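Local coordinates for pesticidal crystal protein CRY4AA (Bacillus thuringiensis, PDB 2C9K), which promotes colloid-osmotic lysis of insect midgut epithelial cells after binding to them, acting as a mosquito-larvicidal pore-forming toxin, at residues A[431-437]-A[452-458]; A[512-518]-A[576-582]; A[183-187]-A[246-250]; A[531-535]-A[595-600]. Residues are numbered along the deposited sequence.

Contact 1. Residues A[431-437]-A[452-458]; sequences SHILSFI and TFAWTHS
Build two antiparallel neighbours of the three-stranded sheet 262-267/450-457/432-440, part of the middle, beta-prism domain of a three-domain Cry toxin. Strands 432-437 and 452-457 are the two arms of a hairpin, their axes 4.4 Å apart at closest and their directions at 135°. Start at Ser-431, whose O accepts Ser-458 N at 2.8 Å. His-432 (chi1 m) sits opposite His-457 in a non-hydrogen-bonded pair, CA to CA 4.6 Å; the edge of the His-457 ring meets the His-432 ring face, centroids 5.1 Å apart and planes at 69°, while His-432 NE2 is hydrogen-bonded to Arg-261. Ile-433 and Thr-456 form the hydrogen-bonded pair, N to O 3.1 Å in both directions. Leu-434 (chi1 t, chi2 p) faces Trp-455 (chi1 m) and puts CD1 3.9 Å from the centroid of the indole six-membered ring, a CH-pi contact. Then a beta bulge shifts the register by one: Ser-435, at phi/psi -129/-17, gives N to Ala-454 O at 2.9 Å, and Phe-436 O takes Ala-454 N at 2.8 Å. Ser-435 OG is held by Glu-262. Beyond it Ile-437 pairs with Phe-453, Ile-437 CD1 to Phe-453 CE2 3.6 Å. The chemistry is thus split: backbone bonds fix the register, while Leu-434, Ile-437, Phe-453 and Trp-455 make one face apolar, packing on Leu-357 and Leu-299 of the other two sheets.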
loop_
_atom_site.group_PDB
_atom_site.type_symbol
_atom_site.label_atom_id
_atom_site.label_comp_id
_atom_site.label_asym_id
_atom_site.label_seq_id
_atom_site.Cartn_x
_atom_site.Cartn_y
_atom_site.Cartn_z
ATOM N N SER A 431 -4.383 9.284 -5.199
ATOM C CA SER A 431 -3.645 8.372 -4.328
ATOM C C SER A 431 -2.956 7.216 -5.043
ATOM O O SER A 431 -2.048 6.586 -4.483
ATOM C CB SER A 431 -4.583 7.796 -3.280
ATOM O OG SER A 431 -5.589 7.023 -3.909
ATOM N N HIS A 432 -3.388 6.918 -6.265
ATOM C CA HIS A 432 -2.781 5.822 -7.008
ATOM C C HIS A 432 -2.579 6.184 -8.465
ATOM O O HIS A 432 -3.249 7.068 -8.984
ATOM C CB HIS A 432 -3.650 4.559 -6.920
ATOM C CG HIS A 432 -3.664 3.913 -5.566
ATOM N ND1 HIS A 432 -4.291 4.475 -4.474
ATOM C CD2 HIS A 432 -3.155 2.731 -5.138
ATOM C CE1 HIS A 432 -4.172 3.669 -3.436
ATOM N NE2 HIS A 432 -3.488 2.603 -3.812
ATOM N N ILE A 433 -1.642 5.496 -9.111
ATOM C CA ILE A 433 -1.335 5.699 -10.526
ATOM C C ILE A 433 -1.338 4.338 -11.226
ATOM O O ILE A 433 -0.989 3.319 -10.618
ATOM C CB ILE A 433 0.068 6.328 -10.730
ATOM C CG1 ILE A 433 1.153 5.319 -10.328
ATOM C CG2 ILE A 433 0.179 7.641 -9.944
ATOM C CD1 ILE A 433 2.555 5.767 -10.673
ATOM N N LEU A 434 -1.715 4.314 -12.498
ATOM C CA LEU A 434 -1.750 3.054 -13.239
ATOM C C LEU A 434 -0.342 2.481 -13.328
ATOM O O LEU A 434 0.615 3.219 -13.530
ATOM C CB LEU A 434 -2.310 3.262 -14.652
ATOM C CG LEU A 434 -2.533 1.918 -15.353
ATOM C CD1 LEU A 434 -3.674 1.189 -14.665
ATOM C CD2 LEU A 434 -2.836 2.120 -16.824
ATOM N N SER A 435 -0.197 1.172 -13.194
ATOM C CA SER A 435 1.139 0.607 -13.260
ATOM C C SER A 435 1.279 -0.548 -14.233
ATOM O O SER A 435 2.386 -0.890 -14.628
ATOM C CB SER A 435 1.580 0.150 -11.869
ATOM O OG SER A 435 0.793 -0.930 -11.414
ATOM N N PHE A 436 0.155 -1.128 -14.637
ATOM C CA PHE A 436 0.175 -2.287 -15.530
ATOM C C PHE A 436 -1.248 -2.729 -15.905
ATOM O O PHE A 436 -2.207 -2.447 -15.182
ATOM C CB PHE A 436 0.856 -3.444 -14.798
ATOM C CG PHE A 436 1.555 -4.421 -15.693
ATOM C CD1 PHE A 436 2.796 -4.107 -16.247
ATOM C CD2 PHE A 436 1.009 -5.680 -15.926
ATOM C CE1 PHE A 436 3.487 -5.035 -17.015
ATOM C CE2 PHE A 436 1.696 -6.619 -16.696
ATOM C CZ PHE A 436 2.939 -6.296 -17.239
ATOM N N ILE A 437 -1.375 -3.425 -17.034
ATOM C CA ILE A 437 -2.667 -3.956 -17.471
ATOM C C ILE A 437 -2.486 -5.381 -17.990
ATOM O O ILE A 437 -1.938 -5.567 -19.069
ATOM C CB ILE A 437 -3.295 -3.126 -18.597
ATOM C CG1 ILE A 437 -3.687 -1.741 -18.082
ATOM C CG2 ILE A 437 -4.528 -3.834 -19.119
ATOM C CD1 ILE A 437 -4.371 -0.872 -19.130
ATOM N N THR A 452 -7.354 -6.606 -15.854
ATOM C CA THR A 452 -7.118 -6.140 -14.502
ATOM C C THR A 452 -6.222 -4.930 -14.661
ATOM O O THR A 452 -5.313 -4.922 -15.493
ATOM C CB THR A 452 -6.391 -7.171 -13.638
ATOM O OG1 THR A 452 -5.300 -7.718 -14.378
ATOM C CG2 THR A 452 -7.329 -8.276 -13.211
ATOM N N PHE A 453 -6.495 -3.896 -13.883
ATOM C CA PHE A 453 -5.701 -2.682 -13.939
ATOM C C PHE A 453 -4.923 -2.580 -12.638
ATOM O O PHE A 453 -5.506 -2.523 -11.562
ATOM C CB PHE A 453 -6.620 -1.475 -14.146
ATOM C CG PHE A 453 -7.401 -1.527 -15.439
ATOM C CD1 PHE A 453 -8.502 -2.372 -15.573
ATOM C CD2 PHE A 453 -6.990 -0.785 -16.549
ATOM C CE1 PHE A 453 -9.177 -2.483 -16.790
ATOM C CE2 PHE A 453 -7.659 -0.890 -17.768
ATOM C CZ PHE A 453 -8.751 -1.740 -17.888
ATOM N N ALA A 454 -3.600 -2.601 -12.751
ATOM C CA ALA A 454 -2.713 -2.525 -11.596
ATOM C C ALA A 454 -2.537 -1.078 -11.167
ATOM O O ALA A 454 -2.428 -0.187 -12.002
ATOM C CB ALA A 454 -1.367 -3.124 -11.942
ATOM N N TRP A 455 -2.504 -0.853 -9.861
ATOM C CA TRP A 455 -2.348 0.483 -9.318
ATOM C C TRP A 455 -1.337 0.498 -8.186
ATOM O O TRP A 455 -1.417 -0.308 -7.272
ATOM C CB TRP A 455 -3.693 0.999 -8.790
ATOM C CG TRP A 455 -4.766 1.087 -9.830
ATOM C CD1 TRP A 455 -5.701 0.144 -10.126
ATOM C CD2 TRP A 455 -4.985 2.173 -10.743
ATOM N NE1 TRP A 455 -6.489 0.570 -11.169
ATOM C CE2 TRP A 455 -6.069 1.812 -11.567
ATOM C CE3 TRP A 455 -4.367 3.415 -10.942
ATOM C CZ2 TRP A 455 -6.551 2.647 -12.574
ATOM C CZ3 TRP A 455 -4.849 4.247 -11.945
ATOM C CH2 TRP A 455 -5.929 3.858 -12.747
ATOM N N THR A 456 -0.383 1.416 -8.253
ATOM C CA THR A 456 0.614 1.540 -7.202
ATOM C C THR A 456 0.350 2.840 -6.448
ATOM O O THR A 456 -0.269 3.758 -6.992
ATOM C CB THR A 456 2.041 1.541 -7.776
ATOM O OG1 THR A 456 2.133 2.485 -8.850
ATOM C CG2 THR A 456 2.396 0.161 -8.281
ATOM N N HIS A 457 0.802 2.924 -5.201
ATOM C CA HIS A 457 0.567 4.132 -4.411
ATOM C C HIS A 457 1.375 5.330 -4.917
ATOM O O HIS A 457 2.587 5.223 -5.125
ATOM C CB HIS A 457 0.904 3.885 -2.947
ATOM C CG HIS A 457 0.269 4.872 -2.023
ATOM N ND1 HIS A 457 -0.984 4.681 -1.482
ATOM C CD2 HIS A 457 0.686 6.083 -1.593
ATOM C CE1 HIS A 457 -1.311 5.735 -0.757
ATOM N NE2 HIS A 457 -0.315 6.600 -0.808
ATOM N N SER A 458 0.712 6.472 -5.092
ATOM C CA SER A 458 1.386 7.668 -5.597
ATOM C C SER A 458 2.376 8.295 -4.619
ATOM O O SER A 458 2.843 9.414 -4.829
ATOM C CB SER A 458 0.359 8.718 -6.027
ATOM O OG SER A 458 -0.315 9.264 -4.913
#

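Contact 2. Residues A[512-518]-A[576-582]; sequences HSNFQQS and EVKFAPN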
loop_
_atom_site.group_PDB
_atom_site.type_symbol
_atom_site.label_atom_id
_atom_site.label_comp_id
_atom_site.label_asym_id
_atom_site.label_seq_id
_atom_site.Cartn_x
_atom_site.Cartn_y
_atom_site.Cartn_z
ATOM N N HIS A 512 20.449 12.148 -4.645
ATOM C CA HIS A 512 20.497 12.945 -3.431
ATOM C C HIS A 512 19.775 14.276 -3.615
ATOM O O HIS A 512 19.522 14.702 -4.746
ATOM C CB HIS A 512 21.948 13.205 -3.017
ATOM C CG HIS A 512 22.093 13.668 -1.602
ATOM N ND1 HIS A 512 22.936 14.695 -1.233
ATOM C CD2 HIS A 512 21.494 13.250 -0.462
ATOM C CE1 HIS A 512 22.849 14.890 0.070
ATOM N NE2 HIS A 512 21.980 14.025 0.561
ATOM N N SER A 513 19.439 14.922 -2.499
ATOM C CA SER A 513 18.771 16.221 -2.530
ATOM C C SER A 513 19.754 17.283 -3.005
ATOM O O SER A 513 20.930 16.995 -3.241
ATOM C CB SER A 513 18.271 16.591 -1.144
ATOM O OG SER A 513 17.404 15.591 -0.659
ATOM N N ASN A 514 19.278 18.516 -3.145
ATOM C CA ASN A 514 20.142 19.594 -3.605
ATOM C C ASN A 514 20.915 20.220 -2.451
ATOM O O ASN A 514 21.024 21.441 -2.344
ATOM C CB ASN A 514 19.312 20.646 -4.337
ATOM C CG ASN A 514 20.155 21.755 -4.909
ATOM O OD1 ASN A 514 21.231 21.516 -5.449
ATOM N ND2 ASN A 514 19.662 22.982 -4.802
ATOM N N PHE A 515 21.444 19.364 -1.581
ATOM C CA PHE A 515 22.229 19.816 -0.436
ATOM C C PHE A 515 23.399 18.879 -0.162
ATOM O O PHE A 515 23.647 17.936 -0.908
ATOM C CB PHE A 515 21.355 19.915 0.823
ATOM C CG PHE A 515 20.154 20.783 0.653
ATOM C CD1 PHE A 515 19.003 20.287 0.056
ATOM C CD2 PHE A 515 20.177 22.106 1.061
ATOM C CE1 PHE A 515 17.888 21.101 -0.136
ATOM C CE2 PHE A 515 19.068 22.933 0.872
ATOM C CZ PHE A 515 17.923 22.430 0.274
ATOM N N GLN A 516 24.119 19.159 0.915
ATOM C CA GLN A 516 25.249 18.342 1.312
ATOM C C GLN A 516 24.929 17.697 2.651
ATOM O O GLN A 516 24.423 18.359 3.544
ATOM C CB GLN A 516 26.491 19.207 1.441
ATOM C CG GLN A 516 27.673 18.478 2.004
ATOM C CD GLN A 516 28.941 18.896 1.329
ATOM O OE1 GLN A 516 29.123 18.657 0.129
ATOM N NE2 GLN A 516 29.832 19.538 2.083
ATOM N N GLN A 517 25.222 16.410 2.791
ATOM C CA GLN A 517 24.935 15.723 4.038
ATOM C C GLN A 517 25.753 14.465 4.268
ATOM O O GLN A 517 26.290 13.866 3.324
ATOM C CB GLN A 517 23.459 15.335 4.095
ATOM C CG GLN A 517 22.608 16.265 4.916
ATOM C CD GLN A 517 22.861 16.151 6.406
ATOM O OE1 GLN A 517 24.004 16.045 6.855
ATOM N NE2 GLN A 517 21.790 16.196 7.181
ATOM N N SER A 518 25.841 14.081 5.539
ATOM C CA SER A 518 26.526 12.865 5.943
ATOM C C SER A 518 25.425 11.985 6.515
ATOM O O SER A 518 24.439 12.490 7.046
ATOM C CB SER A 518 27.586 13.150 7.007
ATOM O OG SER A 518 28.843 13.419 6.405
ATOM N N GLU A 576 30.361 6.151 7.976
ATOM C CA GLU A 576 29.388 7.088 7.433
ATOM C C GLU A 576 29.697 7.490 5.996
ATOM O O GLU A 576 30.818 7.341 5.511
ATOM C CB GLU A 576 29.300 8.341 8.307
ATOM C CG GLU A 576 30.616 9.061 8.532
ATOM C CD GLU A 576 30.432 10.357 9.303
ATOM O OE1 GLU A 576 29.997 11.359 8.688
ATOM O OE2 GLU A 576 30.705 10.369 10.526
ATOM N N VAL A 577 28.684 8.011 5.322
ATOM C CA VAL A 577 28.818 8.431 3.945
ATOM C C VAL A 577 28.376 9.895 3.792
ATOM O O VAL A 577 27.590 10.417 4.588
ATOM C CB VAL A 577 27.959 7.530 3.047
ATOM C CG1 VAL A 577 28.098 6.086 3.493
ATOM C CG2 VAL A 577 26.503 7.960 3.110
ATOM N N LYS A 578 28.902 10.557 2.773
ATOM C CA LYS A 578 28.554 11.938 2.508
ATOM C C LYS A 578 28.229 12.066 1.027
ATOM O O LYS A 578 28.986 11.603 0.170
ATOM C CB LYS A 578 29.702 12.880 2.890
ATOM C CG LYS A 578 31.038 12.625 2.190
ATOM C CD LYS A 578 31.725 11.338 2.687
ATOM C CE LYS A 578 31.413 10.123 1.811
ATOM N NZ LYS A 578 31.838 8.850 2.458
ATOM N N PHE A 579 27.088 12.684 0.737
ATOM C CA PHE A 579 26.645 12.872 -0.633
ATOM C C PHE A 579 26.605 14.359 -0.986
ATOM O O PHE A 579 26.254 15.196 -0.157
ATOM C CB PHE A 579 25.255 12.262 -0.811
ATOM C CG PHE A 579 25.175 10.806 -0.449
ATOM C CD1 PHE A 579 24.286 10.367 0.526
ATOM C CD2 PHE A 579 25.952 9.862 -1.113
ATOM C CE1 PHE A 579 24.169 9.012 0.827
ATOM C CE2 PHE A 579 25.837 8.505 -0.815
ATOM C CZ PHE A 579 24.944 8.083 0.155
ATOM N N ALA A 580 26.980 14.682 -2.218
ATOM C CA ALA A 580 26.966 16.060 -2.671
ATOM C C ALA A 580 25.580 16.327 -3.236
ATOM O O ALA A 580 24.803 15.404 -3.441
ATOM C CB ALA A 580 28.029 16.279 -3.738
ATOM N N PRO A 581 25.253 17.600 -3.491
ATOM C CA PRO A 581 23.947 17.979 -4.033
ATOM C C PRO A 581 23.606 17.306 -5.348
ATOM O O PRO A 581 24.405 17.310 -6.276
ATOM C CB PRO A 581 24.069 19.490 -4.185
ATOM C CG PRO A 581 24.995 19.859 -3.061
ATOM C CD PRO A 581 26.053 18.799 -3.187
ATOM N N ASN A 582 22.413 16.727 -5.413
ATOM C CA ASN A 582 21.932 16.064 -6.623
ATOM C C ASN A 582 22.851 14.973 -7.151
ATOM O O ASN A 582 22.838 14.680 -8.342
ATOM C CB ASN A 582 21.724 17.103 -7.718
ATOM C CG ASN A 582 21.364 18.446 -7.154
ATOM O OD1 ASN A 582 20.407 18.571 -6.399
ATOM N ND2 ASN A 582 22.139 19.460 -7.504
#
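His-512 is the most heavily covered residue here, and its ring works in two directions. In its plane ND1 donates to Ala-580 O at 3.0 Å; over its face lies Phe-579, whose CB sits 3.5 Å from the imidazole centroid in a CH-pi contact. The Phe-579 ring follows with its edge toward the same imidazole, centroids 5.5 Å apart and planes at 55°. NE2 is hydrogen-bonded to Tyr-519 OH, so both ring nitrogens are in use. Phe-579 also carries the strand pairing: its N donates to Gln-517 O at 3.0 Å, and the return bond, Gln-517 N to Phe-579 O at 3.4 Å, is weak. This is a short antiparallel ladder, continued by Ser-518 opposite Lys-578 (CA to CA 4.1 Å), in the C-terminal beta-sandwich domain, where the end of strand 577-579 lies against the beginning of strand 517-527. Past the ladder the two segments stay together as loops. Asn-582, in a left-handed backbone conformation (phi/psi 56/26), sends N to Ser-513 O at 2.6 Å and ND2 to Asn-514 OD1 at 3.0 Å. Pro-581 CB lies 3.7 Å from Asn-514 OD1; Pro-581 N, 3.1 Å from Phe-515 O, has no hydrogen to give, so no ladder bond forms.

Contact 3. Residues A[183-187]-A[246-250]; sequences YPVLT and YDVGK
An Asx motif shapes the loop that leaves the N-terminal helical domain, and its Asp-247 carboxylate also receives Tyr-183 from the first turn of helix 183-208 of that bundle. The loop 246-250 follows helix 222-240 and runs on toward strand 255-256. Begin with Tyr-246, whose O lies 3.2 Å from Leu-186 CD2 and accepts a hydrogen bond from Asn-155; its ring leads away from the helix start, and its OH is hydrogen-bonded to Asn-148. Asp-247 (chi1 t) is the centre of an inverse gamma turn, phi/psi -75/85, and its CA is 6.5 Å from that of Thr-187. From Val-248 on, the backbone has helical angles without the regular bonds. Val-248 sets CG2 4.0 Å from Leu-186 CD2; both side chains also rest on Val-158 of helix 140-164, so the loop and the helix start share an apolar patch there. Gly-249 passes close to the tyrosine hydroxyl, its CA 3.1 Å from Tyr-183 OH, at a position where a beta carbon would clash with it. Lys-250 closes the Asx motif, N to Asp-247 OD2 2.9 Å; its side chain makes a cation-pi contact with Tyr-570, while its O accepts a hydrogen bond from Arg-522. On the helix side, Tyr-183 (chi1 t, chi2 51°) stretches its ring across to the loop and donates from OH to the same Asp-247 OD2 at 2.5 Å.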
loop_
_atom_site.group_PDB
_atom_site.type_symbol
_atom_site.label_atom_id
_atom_site.label_comp_id
_atom_site.label_asym_id
_atom_site.label_seq_id
_atom_site.Cartn_x
_atom_site.Cartn_y
_atom_site.Cartn_z
ATOM N N TYR A 183 6.751 4.773 26.393
ATOM C CA TYR A 183 7.530 4.128 25.339
ATOM C C TYR A 183 7.489 2.601 25.336
ATOM O O TYR A 183 7.482 1.988 24.275
ATOM C CB TYR A 183 8.987 4.594 25.350
ATOM C CG TYR A 183 9.722 4.134 24.113
ATOM C CD1 TYR A 183 9.183 4.362 22.847
ATOM C CD2 TYR A 183 10.926 3.436 24.201
ATOM C CE1 TYR A 183 9.818 3.901 21.701
ATOM C CE2 TYR A 183 11.569 2.972 23.058
ATOM C CZ TYR A 183 11.003 3.209 21.815
ATOM O OH TYR A 183 11.611 2.750 20.682
ATOM N N PRO A 184 7.493 1.966 26.516
ATOM C CA PRO A 184 7.443 0.503 26.468
ATOM C C PRO A 184 6.074 0.067 25.947
ATOM O O PRO A 184 5.939 -0.961 25.289
ATOM C CB PRO A 184 7.669 0.110 27.922
ATOM C CG PRO A 184 8.558 1.210 28.425
ATOM C CD PRO A 184 7.878 2.428 27.861
ATOM N N VAL A 185 5.065 0.876 26.240
ATOM C CA VAL A 185 3.694 0.599 25.815
ATOM C C VAL A 185 3.457 0.945 24.342
ATOM O O VAL A 185 2.698 0.253 23.652
ATOM C CB VAL A 185 2.683 1.393 26.672
ATOM C CG1 VAL A 185 1.273 1.145 26.187
ATOM C CG2 VAL A 185 2.821 0.996 28.120
ATOM N N LEU A 186 4.089 2.024 23.874
ATOM C CA LEU A 186 3.954 2.467 22.489
ATOM C C LEU A 186 4.397 1.327 21.605
ATOM O O LEU A 186 3.721 0.945 20.649
ATOM C CB LEU A 186 4.847 3.681 22.239
ATOM C CG LEU A 186 5.030 4.145 20.792
ATOM C CD1 LEU A 186 3.686 4.457 20.169
ATOM C CD2 LEU A 186 5.930 5.370 20.773
ATOM N N THR A 187 5.552 0.789 21.956
ATOM C CA THR A 187 6.139 -0.321 21.248
ATOM C C THR A 187 5.176 -1.515 21.189
ATOM O O THR A 187 4.761 -1.921 20.108
ATOM C CB THR A 187 7.463 -0.708 21.934
ATOM O OG1 THR A 187 8.423 0.333 21.702
ATOM C CG2 THR A 187 7.995 -2.040 21.413
ATOM N N TYR A 246 5.756 5.202 14.101
ATOM C CA TYR A 246 5.338 5.735 15.387
ATOM C C TYR A 246 6.349 5.390 16.473
ATOM O O TYR A 246 6.248 5.900 17.588
ATOM C CB TYR A 246 3.963 5.193 15.786
ATOM C CG TYR A 246 2.796 5.786 15.013
ATOM C CD1 TYR A 246 2.552 7.164 15.017
ATOM C CD2 TYR A 246 1.930 4.974 14.283
ATOM C CE1 TYR A 246 1.476 7.716 14.308
ATOM C CE2 TYR A 246 0.854 5.519 13.576
ATOM C CZ TYR A 246 0.636 6.887 13.590
ATOM O OH TYR A 246 -0.402 7.422 12.860
ATOM N N ASP A 247 7.317 4.529 16.156
ATOM C CA ASP A 247 8.335 4.131 17.129
ATOM C C ASP A 247 9.339 5.253 17.317
ATOM O O ASP A 247 10.386 5.285 16.672
ATOM C CB ASP A 247 9.058 2.859 16.668
ATOM C CG ASP A 247 10.105 2.365 17.678
ATOM O OD1 ASP A 247 10.319 1.135 17.762
ATOM O OD2 ASP A 247 10.727 3.194 18.377
ATOM N N VAL A 248 9.005 6.178 18.206
ATOM C CA VAL A 248 9.854 7.316 18.499
ATOM C C VAL A 248 11.303 6.911 18.725
ATOM O O VAL A 248 12.222 7.702 18.522
ATOM C CB VAL A 248 9.350 8.050 19.738
ATOM C CG1 VAL A 248 10.308 9.167 20.101
ATOM C CG2 VAL A 248 7.953 8.572 19.481
ATOM N N GLY A 249 11.515 5.680 19.165
ATOM C CA GLY A 249 12.873 5.229 19.391
ATOM C C GLY A 249 13.607 5.115 18.074
ATOM O O GLY A 249 14.670 5.706 17.902
ATOM N N LYS A 250 13.022 4.363 17.145
ATOM C CA LYS A 250 13.590 4.133 15.823
ATOM C C LYS A 250 13.650 5.367 14.927
ATOM O O LYS A 250 14.644 5.584 14.241
ATOM C CB LYS A 250 12.789 3.051 15.110
ATOM C CG LYS A 250 12.816 1.686 15.781
ATOM C CD LYS A 250 13.874 0.786 15.164
ATOM C CE LYS A 250 15.272 1.072 15.689
ATOM N NZ LYS A 250 15.520 0.415 17.010
#

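Contact 4. Residues A[531-535]-A[595-600]; sequences ANTRA and YTNTTV
A hydrogen bond crosses between these loops: Thr-598 OG1 donates to Thr-533 O at 2.9 Å, with Thr-598 at chi1 m and Thr-533 at phi/psi -129/43. The Thr-598 backbone is held by a type I turn from Tyr-595 to Thr-598, closed by Thr-598 N to Tyr-595 O at 2.8 Å. The ring contact is made by Tyr-595 (chi1 m), which lays a face on the other loop: Thr-533 CA stands 3.5 Å from the ring centroid, 10° off its normal, a CH-pi contact, and Thr-533 CG2 is 3.4 Å from Tyr-595 CD2. At the ring edge, near its plane, Arg-534 O lies 3.2 Å from Tyr-595 CD1. Nearest CA atoms are those of Thr-533 and Tyr-595, 5.7 Å apart. Both loops belong to the C-terminal beta-sandwich domain: the first leads into strand 536-541, the second into strand 600-609. Apolar packing comes where the strands begin: Ala-535 CB meets Val-600 CG2 (chi1 t) at 3.5 Å, beside Arg-591 of strand 584-591.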
loop_
_atom_site.group_PDB
_atom_site.type_symbol
_atom_site.label_atom_id
_atom_site.label_comp_id
_atom_site.label_asym_id
_atom_site.label_seq_id
_atom_site.Cartn_x
_atom_site.Cartn_y
_atom_site.Cartn_z
ATOM N N ALA A 531 23.694 -17.869 15.135
ATOM C CA ALA A 531 24.845 -17.044 15.467
ATOM C C ALA A 531 26.139 -17.475 14.767
ATOM O O ALA A 531 27.018 -16.650 14.518
ATOM C CB ALA A 531 25.046 -17.031 16.981
ATOM N N ASN A 532 26.254 -18.757 14.436
ATOM C CA ASN A 532 27.465 -19.257 13.784
ATOM C C ASN A 532 27.348 -19.262 12.269
ATOM O O ASN A 532 28.310 -19.576 11.562
ATOM C CB ASN A 532 27.783 -20.674 14.269
ATOM C CG ASN A 532 27.838 -20.770 15.784
ATOM O OD1 ASN A 532 28.584 -20.028 16.437
ATOM N ND2 ASN A 532 27.045 -21.681 16.352
ATOM N N THR A 533 26.167 -18.902 11.775
ATOM C CA THR A 533 25.916 -18.869 10.339
ATOM C C THR A 533 25.308 -17.539 9.880
ATOM O O THR A 533 24.383 -17.509 9.070
ATOM C CB THR A 533 24.982 -20.020 9.948
ATOM O OG1 THR A 533 23.828 -20.015 10.802
ATOM C CG2 THR A 533 25.717 -21.348 10.072
ATOM N N ARG A 534 25.845 -16.439 10.392
ATOM C CA ARG A 534 25.346 -15.117 10.041
ATOM C C ARG A 534 25.697 -14.753 8.608
ATOM O O ARG A 534 26.808 -15.008 8.139
ATOM C CB ARG A 534 25.938 -14.063 10.979
ATOM C CG ARG A 534 25.818 -14.392 12.446
ATOM C CD ARG A 534 26.807 -13.575 13.243
ATOM N NE ARG A 534 26.329 -12.225 13.518
ATOM C CZ ARG A 534 27.106 -11.234 13.948
ATOM N NH1 ARG A 534 28.404 -11.440 14.142
ATOM N NH2 ARG A 534 26.588 -10.041 14.199
ATOM N N ALA A 535 24.738 -14.157 7.912
ATOM C CA ALA A 535 24.966 -13.723 6.546
ATOM C C ALA A 535 25.759 -12.429 6.673
ATOM O O ALA A 535 25.612 -11.697 7.652
ATOM C CB ALA A 535 23.646 -13.468 5.842
ATOM N N TYR A 595 26.983 -19.306 4.142
ATOM C CA TYR A 595 25.753 -19.877 4.681
ATOM C C TYR A 595 24.510 -19.751 3.797
ATOM O O TYR A 595 23.532 -19.096 4.165
ATOM C CB TYR A 595 25.508 -19.264 6.061
ATOM C CG TYR A 595 26.768 -19.269 6.900
ATOM C CD1 TYR A 595 27.394 -18.078 7.265
ATOM C CD2 TYR A 595 27.376 -20.473 7.268
ATOM C CE1 TYR A 595 28.600 -18.087 7.969
ATOM C CE2 TYR A 595 28.575 -20.493 7.969
ATOM C CZ TYR A 595 29.186 -19.300 8.316
ATOM O OH TYR A 595 30.392 -19.322 8.984
ATOM N N THR A 596 24.549 -20.418 2.648
ATOM C CA THR A 596 23.457 -20.389 1.678
ATOM C C THR A 596 22.090 -20.705 2.263
ATOM O O THR A 596 21.081 -20.217 1.762
ATOM C CB THR A 596 23.699 -21.372 0.514
ATOM O OG1 THR A 596 23.625 -22.719 0.999
ATOM C CG2 THR A 596 25.065 -21.135 -0.105
ATOM N N ASN A 597 22.044 -21.523 3.311
ATOM C CA ASN A 597 20.764 -21.862 3.916
ATOM C C ASN A 597 20.203 -20.772 4.826
ATOM O O ASN A 597 19.029 -20.821 5.203
ATOM C CB ASN A 597 20.859 -23.184 4.678
ATOM C CG ASN A 597 20.871 -24.386 3.748
ATOM O OD1 ASN A 597 20.261 -24.357 2.672
ATOM N ND2 ASN A 597 21.549 -25.457 4.163
ATOM N N THR A 598 21.026 -19.788 5.176
ATOM C CA THR A 598 20.545 -18.700 6.019
ATOM C C THR A 598 19.815 -17.677 5.155
ATOM O O THR A 598 20.438 -16.904 4.437
ATOM C CB THR A 598 21.693 -18.006 6.765
ATOM O OG1 THR A 598 22.330 -18.951 7.627
ATOM C CG2 THR A 598 21.169 -16.860 7.611
ATOM N N THR A 599 18.487 -17.698 5.226
ATOM C CA THR A 599 17.636 -16.786 4.464
ATOM C C THR A 599 17.642 -15.384 5.053
ATOM O O THR A 599 17.485 -15.206 6.260
ATOM C CB THR A 599 16.164 -17.265 4.442
ATOM O OG1 THR A 599 16.058 -18.490 3.704
ATOM C CG2 THR A 599 15.273 -16.213 3.809
ATOM N N VAL A 600 17.817 -14.389 4.190
ATOM C CA VAL A 600 17.818 -12.990 4.606
ATOM C C VAL A 600 16.789 -12.241 3.764
ATOM O O VAL A 600 16.824 -12.290 2.534
ATOM C CB VAL A 600 19.209 -12.337 4.405
ATOM C CG1 VAL A 600 19.151 -10.854 4.765
ATOM C CG2 VAL A 600 20.239 -13.043 5.269
#

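The four contacts sample all three domains of the toxin. Contact 3 lies where the helical domain hands over to the rest of the chain, contact 1 inside the beta prism, and contacts 2 and 4 in the C-terminal sandwich. None touches another: nearest atoms are about 14 Å apart between contacts 1 and 3 and between 2 and 3, and about 22 Å between 1 and 4. Contacts 2 and 4 alternate along the chain, as expected when strands distant in sequence are interleaved in one sandwich, yet their centres are 33 Å apart. A bound methylpentanediol, probably from the crystallisation liquor, lies about 4 Å from the Phe-436 side chain of contact 1.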